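PDB 3T6Q: CD180 antigen from Mus musculus, which may cooperate with MD-1 and TLR4 in the innate immune response of B-cells to bacterial lipopolysaccharide, leading to NF-kappa-B activation. Local coordinates for residues K524-I535 / Q548-L559. Numbering follows the deposited sequence.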
# COMPACT_ATOMS: atom_id res chain seq x y z
N LYS A 524 -10.40 -53.91 27.62
CA LYS A 524 -8.98 -53.86 27.30
C LYS A 524 -8.65 -52.87 26.18
O LYS A 524 -9.45 -52.68 25.28
CB LYS A 524 -8.45 -55.25 26.90
CG LYS A 524 -8.59 -56.31 27.98
CD LYS A 524 -8.01 -57.65 27.54
CE LYS A 524 -8.74 -58.20 26.33
NZ LYS A 524 -8.23 -59.56 26.02
N GLY A 525 -7.48 -52.25 26.24
CA GLY A 525 -6.94 -51.42 25.13
C GLY A 525 -7.68 -50.12 24.91
O GLY A 525 -7.55 -49.50 23.85
N ILE A 526 -8.44 -49.68 25.92
CA ILE A 526 -9.25 -48.45 25.78
C ILE A 526 -8.43 -47.16 25.94
O ILE A 526 -7.29 -47.14 26.43
CB ILE A 526 -10.50 -48.43 26.70
CG1 ILE A 526 -10.17 -47.97 28.14
CG2 ILE A 526 -11.19 -49.80 26.68
CD1 ILE A 526 -11.40 -47.77 29.03
N TYR A 527 -9.03 -46.05 25.50
CA TYR A 527 -8.57 -44.72 25.91
C TYR A 527 -9.48 -44.30 27.08
O TYR A 527 -10.71 -44.36 26.97
CB TYR A 527 -8.66 -43.73 24.76
CG TYR A 527 -8.42 -42.30 25.21
CD1 TYR A 527 -7.13 -41.79 25.32
CD2 TYR A 527 -9.50 -41.45 25.52
CE1 TYR A 527 -6.91 -40.47 25.71
CE2 TYR A 527 -9.30 -40.14 25.93
CZ TYR A 527 -8.01 -39.66 26.01
OH TYR A 527 -7.82 -38.37 26.43
N LEU A 528 -8.86 -43.91 28.20
CA LEU A 528 -9.60 -43.65 29.44
C LEU A 528 -9.15 -42.29 29.95
O LEU A 528 -8.02 -42.14 30.38
CB LEU A 528 -9.29 -44.69 30.49
CG LEU A 528 -9.88 -44.41 31.90
CD1 LEU A 528 -11.39 -44.27 31.89
CD2 LEU A 528 -9.47 -45.53 32.86
N ASN A 529 -10.03 -41.31 29.84
CA ASN A 529 -9.70 -39.97 30.32
C ASN A 529 -10.28 -39.77 31.70
O ASN A 529 -11.50 -39.71 31.85
CB ASN A 529 -10.25 -38.91 29.34
CG ASN A 529 -9.73 -37.52 29.64
OD1 ASN A 529 -9.02 -37.30 30.61
ND2 ASN A 529 -10.10 -36.55 28.79
N LEU A 530 -9.40 -39.70 32.71
CA LEU A 530 -9.80 -39.42 34.09
C LEU A 530 -9.34 -38.02 34.54
O LEU A 530 -9.23 -37.77 35.74
CB LEU A 530 -9.26 -40.50 35.06
CG LEU A 530 -10.07 -41.82 34.91
CD1 LEU A 530 -9.40 -43.02 35.57
CD2 LEU A 530 -11.47 -41.65 35.46
N ALA A 531 -9.05 -37.12 33.60
CA ALA A 531 -8.50 -35.81 33.96
C ALA A 531 -9.48 -35.07 34.86
O ALA A 531 -10.70 -35.24 34.72
CB ALA A 531 -8.21 -34.95 32.71
N SER A 532 -8.95 -34.25 35.79
CA SER A 532 -9.78 -33.40 36.65
C SER A 532 -10.85 -34.17 37.39
O SER A 532 -12.03 -33.93 37.22
CB SER A 532 -10.44 -32.24 35.88
OG SER A 532 -9.43 -31.43 35.31
N ASN A 533 -10.42 -35.12 38.19
CA ASN A 533 -11.31 -35.81 39.10
C ASN A 533 -10.73 -35.69 40.51
O ASN A 533 -9.93 -34.80 40.74
CB ASN A 533 -11.44 -37.26 38.65
CG ASN A 533 -12.58 -37.39 37.66
OD1 ASN A 533 -13.72 -37.18 38.03
ND2 ASN A 533 -12.26 -37.62 36.37
N HIS A 534 -11.08 -36.61 41.40
CA HIS A 534 -10.58 -36.56 42.79
C HIS A 534 -9.78 -37.80 43.07
O HIS A 534 -9.80 -38.32 44.21
CB HIS A 534 -11.74 -36.55 43.78
CG HIS A 534 -12.46 -35.21 43.93
ND1 HIS A 534 -12.35 -34.20 43.05
CD2 HIS A 534 -13.35 -34.78 44.91
CE1 HIS A 534 -13.13 -33.17 43.44
NE2 HIS A 534 -13.75 -33.52 44.57
N ILE A 535 -9.08 -38.32 42.08
CA ILE A 535 -8.28 -39.52 42.31
C ILE A 535 -7.00 -39.18 43.11
O ILE A 535 -6.23 -38.31 42.72
CB ILE A 535 -7.98 -40.23 40.98
CG1 ILE A 535 -9.31 -40.78 40.40
CG2 ILE A 535 -6.98 -41.35 41.20
CD1 ILE A 535 -9.22 -41.18 38.94
N GLN A 548 -4.32 -53.15 31.51
CA GLN A 548 -5.11 -53.62 30.36
C GLN A 548 -5.37 -52.56 29.29
O GLN A 548 -5.66 -52.92 28.15
CB GLN A 548 -6.49 -54.08 30.83
CG GLN A 548 -6.50 -55.38 31.58
CD GLN A 548 -7.80 -55.63 32.31
OE1 GLN A 548 -8.86 -55.07 31.97
NE2 GLN A 548 -7.74 -56.48 33.31
N GLN A 549 -5.32 -51.28 29.65
CA GLN A 549 -5.71 -50.20 28.73
C GLN A 549 -4.57 -49.67 27.88
O GLN A 549 -3.39 -49.91 28.20
CB GLN A 549 -6.39 -49.02 29.51
CG GLN A 549 -7.41 -49.46 30.56
CD GLN A 549 -8.37 -50.55 30.10
OE1 GLN A 549 -8.97 -51.25 30.92
NE2 GLN A 549 -8.56 -50.68 28.79
N ARG A 550 -4.90 -48.92 26.83
CA ARG A 550 -3.88 -48.36 25.97
C ARG A 550 -3.39 -46.98 26.42
O ARG A 550 -2.19 -46.68 26.35
CB ARG A 550 -4.40 -48.37 24.50
CG ARG A 550 -3.93 -47.25 23.57
CD ARG A 550 -2.54 -47.23 22.93
NE ARG A 550 -1.92 -48.50 22.62
CZ ARG A 550 -1.10 -48.75 21.58
NH1 ARG A 550 -0.78 -47.87 20.63
NH2 ARG A 550 -0.60 -49.96 21.50
N THR A 551 -4.30 -46.12 26.88
CA THR A 551 -3.92 -44.76 27.23
C THR A 551 -4.84 -44.30 28.36
O THR A 551 -6.07 -44.45 28.26
CB THR A 551 -4.08 -43.82 26.02
OG1 THR A 551 -3.18 -44.22 24.99
CG2 THR A 551 -3.73 -42.37 26.36
N ILE A 552 -4.24 -43.74 29.43
CA ILE A 552 -4.97 -43.21 30.56
C ILE A 552 -4.47 -41.79 30.80
O ILE A 552 -3.24 -41.55 30.78
CB ILE A 552 -4.69 -44.06 31.82
CG1 ILE A 552 -5.09 -45.51 31.58
CG2 ILE A 552 -5.44 -43.53 33.04
CD1 ILE A 552 -3.97 -46.42 31.96
N ASN A 553 -5.40 -40.87 31.03
CA ASN A 553 -5.09 -39.48 31.38
C ASN A 553 -5.53 -39.21 32.82
O ASN A 553 -6.73 -39.22 33.13
CB ASN A 553 -5.76 -38.49 30.41
CG ASN A 553 -5.19 -37.07 30.52
OD1 ASN A 553 -4.81 -36.62 31.60
ND2 ASN A 553 -5.18 -36.34 29.39
N LEU A 554 -4.55 -38.99 33.70
CA LEU A 554 -4.78 -38.70 35.11
C LEU A 554 -4.33 -37.29 35.49
O LEU A 554 -4.16 -36.98 36.67
CB LEU A 554 -4.02 -39.74 35.95
CG LEU A 554 -4.68 -41.10 36.03
CD1 LEU A 554 -3.64 -42.16 36.42
CD2 LEU A 554 -5.87 -41.02 37.01
N ARG A 555 -4.12 -36.42 34.49
CA ARG A 555 -3.74 -35.04 34.80
C ARG A 555 -4.78 -34.34 35.73
O ARG A 555 -5.98 -34.71 35.75
CB ARG A 555 -3.54 -34.26 33.49
CG ARG A 555 -4.84 -33.78 32.87
CD ARG A 555 -4.53 -33.07 31.55
NE ARG A 555 -4.02 -31.75 31.81
CZ ARG A 555 -3.41 -30.99 30.91
NH1 ARG A 555 -3.26 -31.41 29.67
NH2 ARG A 555 -2.97 -29.79 31.25
N GLN A 556 -4.30 -33.37 36.52
CA GLN A 556 -5.15 -32.54 37.36
C GLN A 556 -6.00 -33.38 38.33
O GLN A 556 -7.18 -33.11 38.55
CB GLN A 556 -6.00 -31.60 36.49
CG GLN A 556 -5.16 -30.47 35.89
CD GLN A 556 -5.92 -29.58 34.92
OE1 GLN A 556 -5.90 -29.80 33.71
NE2 GLN A 556 -6.60 -28.57 35.45
N ASN A 557 -5.38 -34.43 38.86
CA ASN A 557 -5.94 -35.12 40.04
C ASN A 557 -5.12 -34.86 41.30
O ASN A 557 -3.91 -34.64 41.21
CB ASN A 557 -6.07 -36.61 39.76
CG ASN A 557 -7.29 -36.92 38.94
OD1 ASN A 557 -8.38 -37.07 39.49
ND2 ASN A 557 -7.13 -36.98 37.61
N PRO A 558 -5.76 -34.90 42.49
CA PRO A 558 -5.03 -34.66 43.78
C PRO A 558 -4.19 -35.88 44.19
O PRO A 558 -4.41 -36.50 45.24
CB PRO A 558 -6.16 -34.41 44.75
CG PRO A 558 -7.28 -35.28 44.23
CD PRO A 558 -7.20 -35.15 42.72
N LEU A 559 -3.24 -36.22 43.36
CA LEU A 559 -2.56 -37.50 43.47
C LEU A 559 -1.67 -37.59 44.71
O LEU A 559 -0.99 -36.62 45.07
CB LEU A 559 -1.75 -37.80 42.21
CG LEU A 559 -2.65 -38.23 41.03
CD1 LEU A 559 -1.92 -38.08 39.69
CD2 LEU A 559 -3.18 -39.66 41.21
O HOH W 1 -9.44 -32.28 40.22
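Strands 527-529 and 551-553 run parallel, 4.8 Å apart with their axes at 5°, pairing Tyr-527 with Thr-551, Leu-528 with Ile-552 and Asn-529 with Asn-553; Leu-528 bonds through both its N and its O, to Thr-551 O and Asn-553 N. On the tyrosine face, Thr-551 CG2 meets the Tyr-527 ring at its edge, 3.6 Å from CD1. Farther along, CG stands anti to the backbone N in both Asn-529 (chi1 -170°) and Asn-553, which makes their side chains run alike, Asn-529 OD1 3.5 Å from Asn-553 CB and the amide planes 24° apart; each OD1 closes an Asx turn by accepting from the backbone N two residues on. Ala-531 CB then rests on Arg-555 CG.

Asn-533 holds the asparagine position of its leucine-rich repeat, and Asn-557 probably the equivalent place in the next turn of the solenoid. Asn-557 ND2 reaches Leu-530 O at 2.9 Å and also bonds Leu-554 O, while its OD1 accepts from Ile-535 N at 3.0 Å. Asn-533 ND2 approaches Leu-530 O from the opposite face, giving the oxygen of this buried leucine two donors, neither in its plane; bonds to Leu-507 O and Leu-512 N tie Asn-533 to the preceding turn. In the solenoid's hydrophobic interior, Leu-554 CD2 packs 3.9 Å from both Leu-530 CB and Ile-535 CD1.

Strand 504-506 continues the parallel array beyond 527-529. On the other flank, Glu-580 bonds Tyr-527 OH and Asn-553 ND2, Asp-581 pairs with Arg-555, and helix 566-574 of the C-terminal cap covers Ile-552 and Leu-554 with Trp-571 and Phe-568.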